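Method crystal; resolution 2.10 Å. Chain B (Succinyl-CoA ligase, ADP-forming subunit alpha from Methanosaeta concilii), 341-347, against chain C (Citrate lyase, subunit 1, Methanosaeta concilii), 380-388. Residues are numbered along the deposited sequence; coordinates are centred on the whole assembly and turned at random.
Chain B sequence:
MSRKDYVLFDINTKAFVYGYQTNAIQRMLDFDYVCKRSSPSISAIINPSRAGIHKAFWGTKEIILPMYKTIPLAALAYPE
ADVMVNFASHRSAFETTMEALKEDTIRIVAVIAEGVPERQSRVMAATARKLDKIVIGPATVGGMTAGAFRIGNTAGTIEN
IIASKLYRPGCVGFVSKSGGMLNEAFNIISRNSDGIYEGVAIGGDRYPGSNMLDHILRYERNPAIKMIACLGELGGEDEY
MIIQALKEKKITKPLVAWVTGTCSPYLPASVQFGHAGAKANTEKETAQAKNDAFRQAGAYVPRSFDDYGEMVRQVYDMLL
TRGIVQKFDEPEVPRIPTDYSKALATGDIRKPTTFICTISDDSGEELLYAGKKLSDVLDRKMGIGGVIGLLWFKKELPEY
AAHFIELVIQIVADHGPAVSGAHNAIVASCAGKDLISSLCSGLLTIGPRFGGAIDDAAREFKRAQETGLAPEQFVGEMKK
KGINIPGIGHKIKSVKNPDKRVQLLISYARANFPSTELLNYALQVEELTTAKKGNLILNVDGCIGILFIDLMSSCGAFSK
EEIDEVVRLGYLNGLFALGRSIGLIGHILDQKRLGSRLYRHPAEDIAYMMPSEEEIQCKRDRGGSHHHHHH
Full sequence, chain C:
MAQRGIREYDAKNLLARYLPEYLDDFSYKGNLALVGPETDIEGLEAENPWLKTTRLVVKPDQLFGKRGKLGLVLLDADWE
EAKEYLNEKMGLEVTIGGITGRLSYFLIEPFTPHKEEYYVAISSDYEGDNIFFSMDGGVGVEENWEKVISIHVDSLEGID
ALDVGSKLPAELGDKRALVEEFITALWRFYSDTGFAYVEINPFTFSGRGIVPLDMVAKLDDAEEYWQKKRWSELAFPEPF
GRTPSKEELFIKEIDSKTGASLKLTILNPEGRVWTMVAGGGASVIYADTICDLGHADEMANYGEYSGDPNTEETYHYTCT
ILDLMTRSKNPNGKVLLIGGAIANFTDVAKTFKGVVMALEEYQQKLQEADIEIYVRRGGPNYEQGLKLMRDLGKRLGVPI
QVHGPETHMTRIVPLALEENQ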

# COMPACT_ATOMS: atom_id res chain seq x y z
N SER B 341 -12.17 27.59 -20.03
CA SER B 341 -10.83 28.17 -19.87
C SER B 341 -10.76 29.63 -20.35
O SER B 341 -10.04 30.41 -19.74
CB SER B 341 -9.78 27.32 -20.58
OG SER B 341 -10.04 27.23 -21.98
N LYS B 342 -11.54 30.01 -21.37
CA LYS B 342 -11.58 31.39 -21.86
C LYS B 342 -12.28 32.29 -20.82
O LYS B 342 -11.74 33.32 -20.43
CB LYS B 342 -12.27 31.47 -23.23
CG LYS B 342 -12.32 32.86 -23.83
CD LYS B 342 -13.20 32.89 -25.07
CE LYS B 342 -13.54 34.30 -25.49
NZ LYS B 342 -14.77 34.30 -26.32
N ALA B 343 -13.46 31.84 -20.35
CA ALA B 343 -14.27 32.51 -19.32
C ALA B 343 -13.45 32.73 -18.04
O ALA B 343 -13.48 33.81 -17.45
CB ALA B 343 -15.50 31.67 -19.01
N LEU B 344 -12.66 31.72 -17.63
CA LEU B 344 -11.83 31.84 -16.45
C LEU B 344 -10.63 32.78 -16.67
O LEU B 344 -10.39 33.64 -15.82
CB LEU B 344 -11.39 30.47 -15.93
CG LEU B 344 -10.83 30.42 -14.48
CD1 LEU B 344 -11.87 30.88 -13.45
CD2 LEU B 344 -10.36 29.03 -14.12
N ALA B 345 -9.91 32.65 -17.81
CA ALA B 345 -8.74 33.47 -18.16
C ALA B 345 -9.07 34.96 -18.28
O ALA B 345 -8.27 35.79 -17.86
CB ALA B 345 -8.08 32.97 -19.43
N THR B 346 -10.25 35.28 -18.81
CA THR B 346 -10.70 36.66 -18.97
C THR B 346 -11.29 37.24 -17.69
O THR B 346 -11.60 38.42 -17.63
CB THR B 346 -11.71 36.77 -20.14
OG1 THR B 346 -12.89 36.02 -19.83
CG2 THR B 346 -11.14 36.34 -21.49
N GLY B 347 -11.47 36.42 -16.67
CA GLY B 347 -12.09 36.86 -15.43
C GLY B 347 -13.60 37.05 -15.57
O GLY B 347 -14.22 37.74 -14.75
N PRO C 380 -7.66 34.63 -32.23
CA PRO C 380 -7.96 33.91 -30.97
C PRO C 380 -7.61 34.69 -29.71
O PRO C 380 -6.48 35.13 -29.54
CB PRO C 380 -7.16 32.61 -31.11
CG PRO C 380 -7.01 32.41 -32.57
CD PRO C 380 -6.88 33.78 -33.16
N ASN C 381 -8.62 34.89 -28.85
CA ASN C 381 -8.57 35.63 -27.57
C ASN C 381 -8.17 37.10 -27.73
O ASN C 381 -7.60 37.67 -26.80
CB ASN C 381 -7.68 34.92 -26.52
CG ASN C 381 -7.91 33.43 -26.34
OD1 ASN C 381 -7.01 32.62 -26.57
ND2 ASN C 381 -9.07 33.01 -25.85
N TYR C 382 -8.48 37.73 -28.88
CA TYR C 382 -8.09 39.12 -29.13
C TYR C 382 -8.59 40.08 -28.07
O TYR C 382 -7.81 40.94 -27.67
CB TYR C 382 -8.46 39.62 -30.55
CG TYR C 382 -9.89 40.09 -30.71
CD1 TYR C 382 -10.90 39.21 -31.07
CD2 TYR C 382 -10.24 41.42 -30.49
CE1 TYR C 382 -12.22 39.64 -31.22
CE2 TYR C 382 -11.56 41.85 -30.60
CZ TYR C 382 -12.54 40.96 -31.00
OH TYR C 382 -13.84 41.36 -31.15
N GLU C 383 -9.85 39.93 -27.60
CA GLU C 383 -10.44 40.84 -26.60
C GLU C 383 -9.61 40.88 -25.32
O GLU C 383 -9.34 41.96 -24.82
CB GLU C 383 -11.95 40.59 -26.34
CG GLU C 383 -12.43 39.17 -26.07
CD GLU C 383 -12.71 38.31 -27.29
OE1 GLU C 383 -11.85 37.47 -27.64
OE2 GLU C 383 -13.76 38.53 -27.94
N GLN C 384 -9.12 39.72 -24.86
CA GLN C 384 -8.22 39.60 -23.71
C GLN C 384 -6.87 40.31 -23.99
O GLN C 384 -6.36 40.99 -23.10
CB GLN C 384 -7.99 38.12 -23.37
CG GLN C 384 -7.06 37.88 -22.19
CD GLN C 384 -6.76 36.41 -21.93
OE1 GLN C 384 -7.37 35.51 -22.52
NE2 GLN C 384 -5.83 36.15 -21.02
N GLY C 385 -6.34 40.16 -25.21
CA GLY C 385 -5.11 40.81 -25.64
C GLY C 385 -5.23 42.33 -25.70
O GLY C 385 -4.35 43.05 -25.20
N LEU C 386 -6.31 42.84 -26.30
CA LEU C 386 -6.56 44.28 -26.39
C LEU C 386 -6.83 44.87 -24.99
O LEU C 386 -6.48 46.03 -24.75
CB LEU C 386 -7.72 44.63 -27.35
CG LEU C 386 -7.70 44.15 -28.82
CD1 LEU C 386 -8.90 44.70 -29.56
CD2 LEU C 386 -6.43 44.55 -29.56
N LYS C 387 -7.43 44.08 -24.07
CA LYS C 387 -7.69 44.48 -22.67
C LYS C 387 -6.35 44.76 -21.95
O LYS C 387 -6.25 45.76 -21.24
CB LYS C 387 -8.49 43.41 -21.91
CG LYS C 387 -9.24 43.96 -20.69
CD LYS C 387 -9.46 42.91 -19.59
CE LYS C 387 -10.60 41.94 -19.87
NZ LYS C 387 -10.42 40.66 -19.14
N LEU C 388 -5.34 43.87 -22.14
CA LEU C 388 -3.99 44.00 -21.58
C LEU C 388 -3.32 45.29 -22.05
O LEU C 388 -2.70 45.98 -21.24
CB LEU C 388 -3.11 42.81 -22.04
CG LEU C 388 -3.37 41.43 -21.43
CD1 LEU C 388 -2.69 40.34 -22.27
CD2 LEU C 388 -2.90 41.37 -20.00

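The contact joins the last turn of a helix in chain B to the first turns of a helix in chain C. It is small, burying 289 Å² with both sides summed, and a single weak hydrogen bond crosses it; the rest is packing and loose electrostatics.

Chain C enters through Pro380(C), which lies out of reach of chain B. Its fixed phi of -51° suits an extended segment leading up to a helix. Asn381(C) follows at the N-cap position, although its side chain makes no capping bond. Its backbone has positive phi (61°/29°), a conformation that asparagine tolerates better than most residues with a side chain. The CA-to-CB bond runs sideways to chain B, yet the end of the side chain comes nearer and packs against the aliphatic part of Lys342(B). Lys342(B) is likewise directed sideways at its CB, and its four chi angles are all t, so the chain is fully extended and offers a long methylene surface to its neighbours.

Tyr382(C) begins the helix and takes no part in the contact. One residue on, the CA-to-CB bond of Glu383(C) points toward chain B. Its OE1 lies 4.2 Å from CE of Lys342(B) and 4.5 Å from NZ of the same residue. Opposite charges are therefore near each other, but too far apart for a salt bridge. The attraction is long-range, and the lysine amine is satisfied by hydrogen bonding elsewhere in the structure.

The CA-to-CB bond of Gln384(C) also points toward chain B; chi1 and chi2 are both t, and this extended chain carries its amide to Ala345(B) and Thr346(B). Its OE1 is 4.1 Å from CB of Ala345(B) and 4.0 Å from CG2 of Thr346(B), while NE2 stands 4.0 Å from O of Ala345(B). These are packing distances, so the amide lies against the alanine and threonine without a hydrogen bond to either. The small methyl of Ala345(B) points toward chain C and fits this close approach, and the CA atoms of Thr346(B) and Gln384(C) are only 6.1 Å apart.

Gly385(C) and Leu386(C) are buried and make no contact with chain B; Gly385(C) has no side chain with which to reach it.

Lys387(C) supplies the polar link. Its long side chain lets NZ reach O of Thr346(B), donating a weak hydrogen bond of 2.9 Å. A flexible, charged donor suits a backbone carbonyl close to where the chain leaves its helical path, since acceptors in a last turn lack the NH partners of a further turn. Thr346(B) turns its hydroxyl back to its own chain: OG1 donates to O of Lys342(B) at 3.0 Å, the carbonyl that also accepts from N of Thr346(B) at 2.9 Å. Gly347(B) then leaves the helix with positive phi (74°) in a Schellman motif, a conformation that favours glycine. Leu388(C), beyond reach of chain B, carries the chain C helix onward.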